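PDB 6RB7: putative N-acetylneuraminate lyase from [Ruminococcus] gnavus ATCC 29149, which is a putative lyase of the dihydrodipicolinate synthetase family, built as a beta/alpha barrel and assembled from four copies of the chain. Local coordinates for residues Val68-Lys73 against Ala246-Tyr251; Val197-Ser200 against Asp206-Met209; Glu226-Gly231 against Lys268-Cys273. One frame throughout, in Å; residues are numbered along the deposited sequence.

Contact 1. Residues Val68-Lys73 against Ala246-Tyr251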
loop_
_atom_site.group_PDB
_atom_site.type_symbol
_atom_site.label_atom_id
_atom_site.label_comp_id
_atom_site.label_asym_id
_atom_site.label_seq_id
_atom_site.Cartn_x
_atom_site.Cartn_y
_atom_site.Cartn_z
ATOM N N VAL A 68 -18.002 10.455 33.965
ATOM C CA VAL A 68 -18.688 11.640 34.548
ATOM C C VAL A 68 -17.787 12.290 35.594
ATOM O O VAL A 68 -17.590 13.525 35.542
ATOM C CB VAL A 68 -20.029 11.234 35.172
ATOM C CG1 VAL A 68 -20.600 12.369 35.991
ATOM C CG2 VAL A 68 -21.008 10.741 34.140
ATOM N N LYS A 69 -17.217 11.507 36.501
ATOM C CA LYS A 69 -16.379 12.094 37.571
ATOM C C LYS A 69 -15.080 12.695 37.022
ATOM O O LYS A 69 -14.604 13.691 37.602
ATOM C CB LYS A 69 -16.227 11.105 38.706
ATOM C CG LYS A 69 -17.577 10.847 39.397
ATOM C CD LYS A 69 -18.364 12.025 39.915
ATOM C CE LYS A 69 -19.635 11.571 40.609
ATOM N NZ LYS A 69 -20.425 12.721 41.114
ATOM N N LYS A 70 -14.556 12.208 35.894
ATOM C CA LYS A 70 -13.350 12.794 35.300
ATOM C C LYS A 70 -13.658 14.071 34.534
ATOM O O LYS A 70 -12.691 14.775 34.210
ATOM C CB LYS A 70 -12.645 11.778 34.413
ATOM C CG LYS A 70 -12.057 10.582 35.146
ATOM C CD LYS A 70 -10.941 10.954 36.084
ATOM C CE LYS A 70 -10.332 9.685 36.688
ATOM N NZ LYS A 70 -9.342 9.930 37.764
ATOM N N GLY A 71 -14.912 14.385 34.290
ATOM C CA GLY A 71 -15.274 15.680 33.685
ATOM C C GLY A 71 -14.937 15.737 32.205
ATOM O O GLY A 71 -14.728 16.861 31.685
ATOM N N VAL A 72 -14.961 14.604 31.513
ATOM C CA VAL A 72 -14.813 14.646 30.039
ATOM C C VAL A 72 -16.104 15.174 29.408
ATOM O O VAL A 72 -17.149 15.257 30.092
ATOM C CB VAL A 72 -14.408 13.265 29.477
ATOM C CG1 VAL A 72 -13.045 12.839 30.022
ATOM C CG2 VAL A 72 -15.445 12.208 29.758
ATOM N N LYS A 73 -16.022 15.560 28.134
ATOM C CA LYS A 73 -17.166 16.188 27.444
ATOM C C LYS A 73 -18.234 15.146 27.187
ATOM O O LYS A 73 -19.452 15.479 27.231
ATOM C CB LYS A 73 -16.710 16.852 26.168
ATOM C CG LYS A 73 -17.755 17.676 25.453
ATOM C CD LYS A 73 -18.222 18.866 26.306
ATOM C CE LYS A 73 -18.603 20.073 25.495
ATOM N NZ LYS A 73 -19.457 20.991 26.289
ATOM N N ALA A 246 -7.561 5.720 29.701
ATOM C CA ALA A 246 -6.425 5.361 30.589
ATOM C C ALA A 246 -5.965 6.574 31.404
ATOM O O ALA A 246 -5.283 6.393 32.409
ATOM C CB ALA A 246 -5.276 4.843 29.773
ATOM N N MET A 247 -6.181 7.790 30.904
ATOM C CA MET A 247 -5.513 9.008 31.441
ATOM C C MET A 247 -6.283 10.255 31.057
ATOM O O MET A 247 -5.750 11.185 30.458
ATOM C CB MET A 247 -4.060 9.065 30.968
ATOM C CG MET A 247 -3.915 8.981 29.489
ATOM S SD MET A 247 -2.246 8.374 29.100
ATOM C CE MET A 247 -2.246 8.179 27.321
ATOM N N PRO A 248 -7.603 10.314 31.349
ATOM C CA PRO A 248 -8.418 11.384 30.790
ATOM C C PRO A 248 -7.994 12.772 31.258
ATOM O O PRO A 248 -8.064 13.724 30.439
ATOM C CB PRO A 248 -9.848 11.033 31.229
ATOM C CG PRO A 248 -9.682 10.070 32.364
ATOM C CD PRO A 248 -8.373 9.351 32.159
ATOM N N GLU A 249 -7.482 12.878 32.485
ATOM C CA GLU A 249 -7.028 14.180 33.017
ATOM C C GLU A 249 -5.908 14.735 32.151
ATOM O O GLU A 249 -5.835 15.978 32.018
ATOM C CB GLU A 249 -6.503 14.093 34.446
ATOM C CG GLU A 249 -7.506 13.587 35.441
ATOM C CD GLU A 249 -7.445 12.084 35.694
ATOM O OE1 GLU A 249 -7.287 11.261 34.707
ATOM O OE2 GLU A 249 -7.525 11.726 36.904
ATOM N N LEU A 250 -5.045 13.881 31.592
ATOM C CA LEU A 250 -3.903 14.386 30.788
ATOM C C LEU A 250 -4.438 14.982 29.487
ATOM O O LEU A 250 -3.990 16.051 29.080
ATOM C CB LEU A 250 -2.893 13.274 30.504
ATOM C CG LEU A 250 -2.173 12.711 31.722
ATOM C CD1 LEU A 250 -1.188 11.642 31.314
ATOM C CD2 LEU A 250 -1.466 13.844 32.490
ATOM N N TYR A 251 -5.395 14.309 28.835
ATOM C CA TYR A 251 -5.957 14.879 27.584
ATOM C C TYR A 251 -6.769 16.144 27.901
ATOM O O TYR A 251 -6.773 17.052 27.057
ATOM C CB TYR A 251 -6.745 13.818 26.841
ATOM C CG TYR A 251 -5.884 12.747 26.223
ATOM C CD1 TYR A 251 -5.161 13.013 25.069
ATOM C CD2 TYR A 251 -5.733 11.491 26.817
ATOM C CE1 TYR A 251 -4.374 12.053 24.469
ATOM C CE2 TYR A 251 -4.927 10.521 26.230
ATOM C CZ TYR A 251 -4.243 10.805 25.060
ATOM O OH TYR A 251 -3.508 9.824 24.442
#
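Lys70 and Glu249 form a salt bridge between two helix ends of the beta/alpha barrel: the C-terminal end of helix 57-70, which links strand 41-43 to strand 74-77, and the first turn of helix 248-259, which follows the last strand. Lys70 NZ donates to Glu249 OE2 at 2.7 Å, arriving from above the carboxylate plane, 44° out of it. The ammonium also has Glu299 as a salt-bridge partner, so one lysine is shared by two acids, while Lys332 lies at long, weak ion-pair range from Glu249. Two carboxylates close to a partly exposed ammonium would probably favour its charged form.

Both side chains bend to meet. Lys70 turns at chi2 (-65°) and Glu249 at chi2 (94°), which carries the carboxylate back toward the lysine although its CB does not point there. The aliphatic part of Lys70 is used as well: CG packs on Pro248 CG at 3.7 Å, so the methylenes pack on the proline while the ammonium at the end pairs with the acid. Proline suits the first turn of a helix, where its missing N-H costs no helical bond, and Met247 is the N-cap before it. On the other segment Gly71 closes helix 57-70 in a Schellman motif with positive phi, a conformation glycine adopts readily. The chain then turns inward to buried Val72, whose CG1 rests 3.9 Å from Pro248 CB.

Contact 2. Residues Val197-Ser200 against Asp206-Met209. Unlike the reference sequence in segment 197-200: Ala198 (reference Lys).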
loop_
_atom_site.group_PDB
_atom_site.type_symbol
_atom_site.label_atom_id
_atom_site.label_comp_id
_atom_site.label_asym_id
_atom_site.label_seq_id
_atom_site.Cartn_x
_atom_site.Cartn_y
_atom_site.Cartn_z
ATOM N N VAL A 197 -17.085 14.576 10.896
ATOM C CA VAL A 197 -16.196 13.428 10.593
ATOM C C VAL A 197 -15.304 13.193 11.807
ATOM O O VAL A 197 -14.646 14.142 12.241
ATOM C CB VAL A 197 -15.304 13.659 9.367
ATOM C CG1 VAL A 197 -14.458 12.446 9.068
ATOM C CG2 VAL A 197 -16.119 14.081 8.165
ATOM N N ALA A 198 -15.261 11.977 12.302
ATOM C CA ALA A 198 -14.205 11.527 13.211
ATOM C C ALA A 198 -13.084 10.967 12.358
ATOM O O ALA A 198 -13.307 9.946 11.666
ATOM C CB ALA A 198 -14.737 10.550 14.209
ATOM N N ASN A 199 -11.968 11.673 12.300
ATOM C CA ASN A 199 -10.909 11.336 11.320
ATOM C C ASN A 199 -9.784 10.572 11.996
ATOM O O ASN A 199 -9.011 11.187 12.772
ATOM C CB ASN A 199 -10.338 12.565 10.644
ATOM C CG ASN A 199 -9.495 12.102 9.479
ATOM O OD1 ASN A 199 -10.049 11.490 8.570
ATOM N ND2 ASN A 199 -8.180 12.253 9.552
ATOM N N SER A 200 -9.599 9.315 11.583
ATOM C CA SER A 200 -8.519 8.453 12.134
ATOM C C SER A 200 -7.475 8.105 11.067
ATOM O O SER A 200 -6.538 7.388 11.414
ATOM C CB SER A 200 -9.042 7.221 12.805
ATOM O OG SER A 200 -9.537 7.599 14.105
ATOM N N ASP A 206 -5.844 15.670 6.080
ATOM C CA ASP A 206 -7.230 15.213 5.841
ATOM C C ASP A 206 -8.184 16.007 6.736
ATOM O O ASP A 206 -9.281 16.398 6.255
ATOM C CB ASP A 206 -7.365 13.714 6.093
ATOM C CG ASP A 206 -6.700 12.854 5.031
ATOM O OD1 ASP A 206 -6.345 13.418 3.950
ATOM O OD2 ASP A 206 -6.613 11.606 5.229
ATOM N N ILE A 207 -7.800 16.273 7.985
ATOM C CA ILE A 207 -8.593 17.127 8.897
ATOM C C ILE A 207 -8.786 18.507 8.260
ATOM O O ILE A 207 -9.911 19.010 8.165
ATOM C CB ILE A 207 -7.943 17.185 10.283
ATOM C CG1 ILE A 207 -8.039 15.821 10.946
ATOM C CG2 ILE A 207 -8.587 18.281 11.115
ATOM C CD1 ILE A 207 -7.264 15.708 12.244
ATOM N N GLN A 208 -7.683 19.113 7.820
ATOM C CA GLN A 208 -7.711 20.453 7.212
ATOM C C GLN A 208 -8.622 20.473 6.004
ATOM O O GLN A 208 -9.402 21.425 5.824
ATOM C CB GLN A 208 -6.261 20.843 6.861
ATOM C CG GLN A 208 -6.133 22.271 6.386
ATOM C CD GLN A 208 -6.476 22.498 4.939
ATOM O OE1 GLN A 208 -6.156 21.688 4.039
ATOM N NE2 GLN A 208 -7.085 23.654 4.679
ATOM N N MET A 209 -8.541 19.466 5.129
ATOM C CA MET A 209 -9.323 19.479 3.871
ATOM C C MET A 209 -10.803 19.287 4.216
ATOM O O MET A 209 -11.651 19.947 3.570
ATOM C CB MET A 209 -8.814 18.423 2.898
ATOM C CG MET A 209 -7.445 18.827 2.367
ATOM S SD MET A 209 -6.845 17.722 1.083
ATOM C CE MET A 209 -6.827 16.144 1.918
#
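Asn199 presents its amide to Asp206 and Ile207 where strand 194-199 of the beta/alpha barrel gives way to helix 204-214, the first half of a beta-alpha-beta unit completed by strand 219-222. The Asn199 side chain, with CG anti to the backbone N (chi1 -168°), reaches from the strand end toward the first turn of the helix. It crosses Asp206 at about a right angle, and the amide and carboxylate planes stand 81° apart. What ND2 meets on Asp206 is the methylene, ND2 to CB 3.8 Å, while the carboxylate is engaged by Ser201.

The polar ends are joined through the connecting loop: Ser201 OG is hydrogen-bonded to both Asn199 ND2 and Asp206 OD2, and thus mediates between strand and helix. At the other end of the amide, Asn199 OD1 pairs with Asn171 at the end of the neighbouring strand. An asparagine suits this buried position because it offers a donor and an acceptor from one flat group, without bringing a charge.

Ile207 supplies the apolar half of the contact. Its CB does not aim directly at the strand, but the CG1 branch, anti to the carbonyl carbon (chi1 -68°), swings across to it, and the side chain also packs on Ile220 and Asn222 of strand 219-222. A branched aliphatic residue thus fills the layer between helix and sheet. The same CG1 carbon approaches Asn199 twice, at 3.8 Å from ND2 and 4.0 Å from CB.

Contact 3. Residues Glu226-Gly231 against Lys268-Cys273; sequences EQFMSG and KIQYAC
A hydrogen bond from the Met229 backbone N-H to the Gln270 side chain lies at the centre of this buried helix-to-helix contact. Gln270, on helix 263-281, reaches across to the first turn of helix 228-234, which lies between strands 219-222 and 238-241 of the beta/alpha barrel. Helix 263-281 comes after the last strand of the barrel, so the contact joins the C-terminal helices to the barrel's helical layer.

Gln270 OE1 accepts the backbone N-H of Met229 at 2.9 Å, with an N-H...O angle of 156°; the donor lies nearly along the C=O axis (161°). The side chain leaves its helix with CG anti to the backbone N and bends at chi2 (79°), which carries the amide oxygen to the Met229 N-H. Its other end is held too: NE2 donates to Asp225 O and to Asn274 OD1, and three bonds together fix the rotation of the amide group.

Apolar groups close around the amide oxygen. Phe228 CB and Met229 CG each lie 3.4 Å from Gln270 OE1, while the Phe228 ring leads off toward Leu254 and Ile258 of helix 248-259. Met229 has its CG between the backbone N and the carbonyl carbon, and its flexible thioether runs over the base of the glutamine, SD 3.7 Å from Gln270 CB. The neighbouring Tyr271 faces the second subunit, where its OH is hydrogen-bonded to Ile234 O of that chain.

The first N-H groups of a helix generally lack an i-4 acceptor within it, and Gln270 provides one for Met229. An uncharged amide can do this in a buried setting while its NE2 serves neighbouring oxygens.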
loop_
_atom_site.group_PDB
_atom_site.type_symbol
_atom_site.label_atom_id
_atom_site.label_comp_id
_atom_site.label_asym_id
_atom_site.label_seq_id
_atom_site.Cartn_x
_atom_site.Cartn_y
_atom_site.Cartn_z
ATOM N N GLU A 226 -1.991 10.102 19.274
ATOM C CA GLU A 226 -0.564 10.486 19.232
ATOM C C GLU A 226 -0.371 11.822 18.511
ATOM O O GLU A 226 0.695 12.415 18.611
ATOM C CB GLU A 226 0.218 9.408 18.475
ATOM C CG GLU A 226 0.178 8.025 19.129
ATOM C CD GLU A 226 -0.990 7.117 18.718
ATOM O OE1 GLU A 226 -2.028 7.586 18.145
ATOM O OE2 GLU A 226 -0.856 5.869 18.915
ATOM N N GLN A 227 -1.367 12.278 17.793
ATOM C CA GLN A 227 -1.314 13.549 17.009
ATOM C C GLN A 227 -2.346 14.575 17.540
ATOM O O GLN A 227 -2.608 15.565 16.853
ATOM C CB GLN A 227 -1.562 13.223 15.540
ATOM C CG GLN A 227 -0.564 12.237 14.971
ATOM C CD GLN A 227 -0.680 11.989 13.473
ATOM O OE1 GLN A 227 0.331 11.611 12.870
ATOM N NE2 GLN A 227 -1.868 12.198 12.852
ATOM N N PHE A 228 -2.902 14.353 18.729
ATOM C CA PHE A 228 -3.982 15.181 19.316
ATOM C C PHE A 228 -3.727 16.677 19.087
ATOM O O PHE A 228 -4.586 17.355 18.468
ATOM C CB PHE A 228 -4.124 14.824 20.794
ATOM C CG PHE A 228 -5.252 15.475 21.537
ATOM C CD1 PHE A 228 -5.212 16.816 21.869
ATOM C CD2 PHE A 228 -6.363 14.732 21.939
ATOM C CE1 PHE A 228 -6.247 17.400 22.596
ATOM C CE2 PHE A 228 -7.356 15.307 22.699
ATOM C CZ PHE A 228 -7.328 16.646 22.993
ATOM N N MET A 229 -2.575 17.183 19.516
ATOM C CA MET A 229 -2.366 18.642 19.495
ATOM C C MET A 229 -2.283 19.149 18.059
ATOM O O MET A 229 -2.752 20.285 17.781
ATOM C CB MET A 229 -1.141 19.061 20.297
ATOM C CG MET A 229 0.145 18.613 19.746
ATOM S SD MET A 229 1.503 19.071 20.897
ATOM C CE MET A 229 1.475 20.849 20.816
ATOM N N SER A 230 -1.742 18.342 17.153
ATOM C CA SER A 230 -1.535 18.711 15.746
ATOM C C SER A 230 -2.875 18.726 15.019
ATOM O O SER A 230 -3.074 19.621 14.162
ATOM C CB SER A 230 -0.574 17.749 15.106
ATOM O OG SER A 230 0.738 17.933 15.601
ATOM N N GLY A 231 -3.734 17.739 15.240
ATOM C CA GLY A 231 -5.064 17.728 14.604
ATOM C C GLY A 231 -5.919 18.853 15.137
ATOM O O GLY A 231 -6.667 19.459 14.348
ATOM N N LYS A 268 4.752 19.143 26.088
ATOM C CA LYS A 268 5.187 18.285 27.216
ATOM C C LYS A 268 4.157 17.189 27.486
ATOM O O LYS A 268 4.552 16.004 27.696
ATOM C CB LYS A 268 5.483 19.111 28.466
ATOM C CG LYS A 268 6.741 19.966 28.325
ATOM C CD LYS A 268 7.091 20.701 29.598
ATOM C CE LYS A 268 8.466 21.337 29.527
ATOM N NZ LYS A 268 8.441 22.543 28.668
ATOM N N ILE A 269 2.878 17.570 27.518
ATOM C CA ILE A 269 1.815 16.597 27.834
ATOM C C ILE A 269 1.686 15.585 26.690
ATOM O O ILE A 269 1.584 14.394 26.935
ATOM C CB ILE A 269 0.505 17.303 28.176
ATOM C CG1 ILE A 269 0.688 18.195 29.416
ATOM C CG2 ILE A 269 -0.570 16.251 28.404
ATOM C CD1 ILE A 269 -0.450 19.131 29.647
ATOM N N GLN A 270 1.648 16.087 25.449
ATOM C CA GLN A 270 1.542 15.197 24.269
ATOM C C GLN A 270 2.674 14.166 24.303
ATOM O O GLN A 270 2.433 12.942 24.038
ATOM C CB GLN A 270 1.565 16.001 22.985
ATOM C CG GLN A 270 1.415 15.129 21.734
ATOM C CD GLN A 270 -0.021 14.757 21.521
ATOM O OE1 GLN A 270 -0.832 15.634 21.159
ATOM N NE2 GLN A 270 -0.366 13.466 21.716
ATOM N N TYR A 271 3.895 14.603 24.597
ATOM C CA TYR A 271 5.043 13.670 24.582
ATOM C C TYR A 271 4.896 12.630 25.695
ATOM O O TYR A 271 5.217 11.473 25.491
ATOM C CB TYR A 271 6.374 14.420 24.655
ATOM C CG TYR A 271 6.873 14.938 23.339
ATOM C CD1 TYR A 271 6.054 15.652 22.467
ATOM C CD2 TYR A 271 8.188 14.783 22.963
ATOM C CE1 TYR A 271 6.517 16.158 21.273
ATOM C CE2 TYR A 271 8.672 15.267 21.757
ATOM C CZ TYR A 271 7.833 15.951 20.905
ATOM O OH TYR A 271 8.343 16.449 19.737
ATOM N N ALA A 272 4.401 13.038 26.858
ATOM C CA ALA A 272 4.188 12.098 27.978
ATOM C C ALA A 272 3.085 11.104 27.617
ATOM O O ALA A 272 3.280 9.907 27.882
ATOM C CB ALA A 272 3.827 12.858 29.219
ATOM N N CYS A 273 1.988 11.584 27.042
ATOM C CA CYS A 273 0.896 10.693 26.591
ATOM C C CYS A 273 1.457 9.701 25.586
ATOM O O CYS A 273 1.155 8.497 25.668
ATOM C CB CYS A 273 -0.279 11.438 25.977
ATOM S SG CYS A 273 -1.190 12.382 27.232
#

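All three contacts belong to one beta/alpha barrel with its C-terminal helices. Contact 2 is local, tying strand 194-199 to the helix that follows it, and closes before contact 3 opens. Contact 1 joins the chain just before the second strand, 74-77, to the helix after the last, 238-241; its segments alternate with those of contact 3. These two have centres 15 Å apart and touch: Leu250 meets Cys273 between the consecutive helices 248-259 and 263-281, and Tyr251 meets Phe228 of helix 228-234. The centres of contacts 1 and 2 are 23 Å apart, nearest atoms about 12 Å, without touching. Ile207 packs on Gly231, joining contacts 2 and 3, which both adjoin the second subunit, linking barrel packing to assembly.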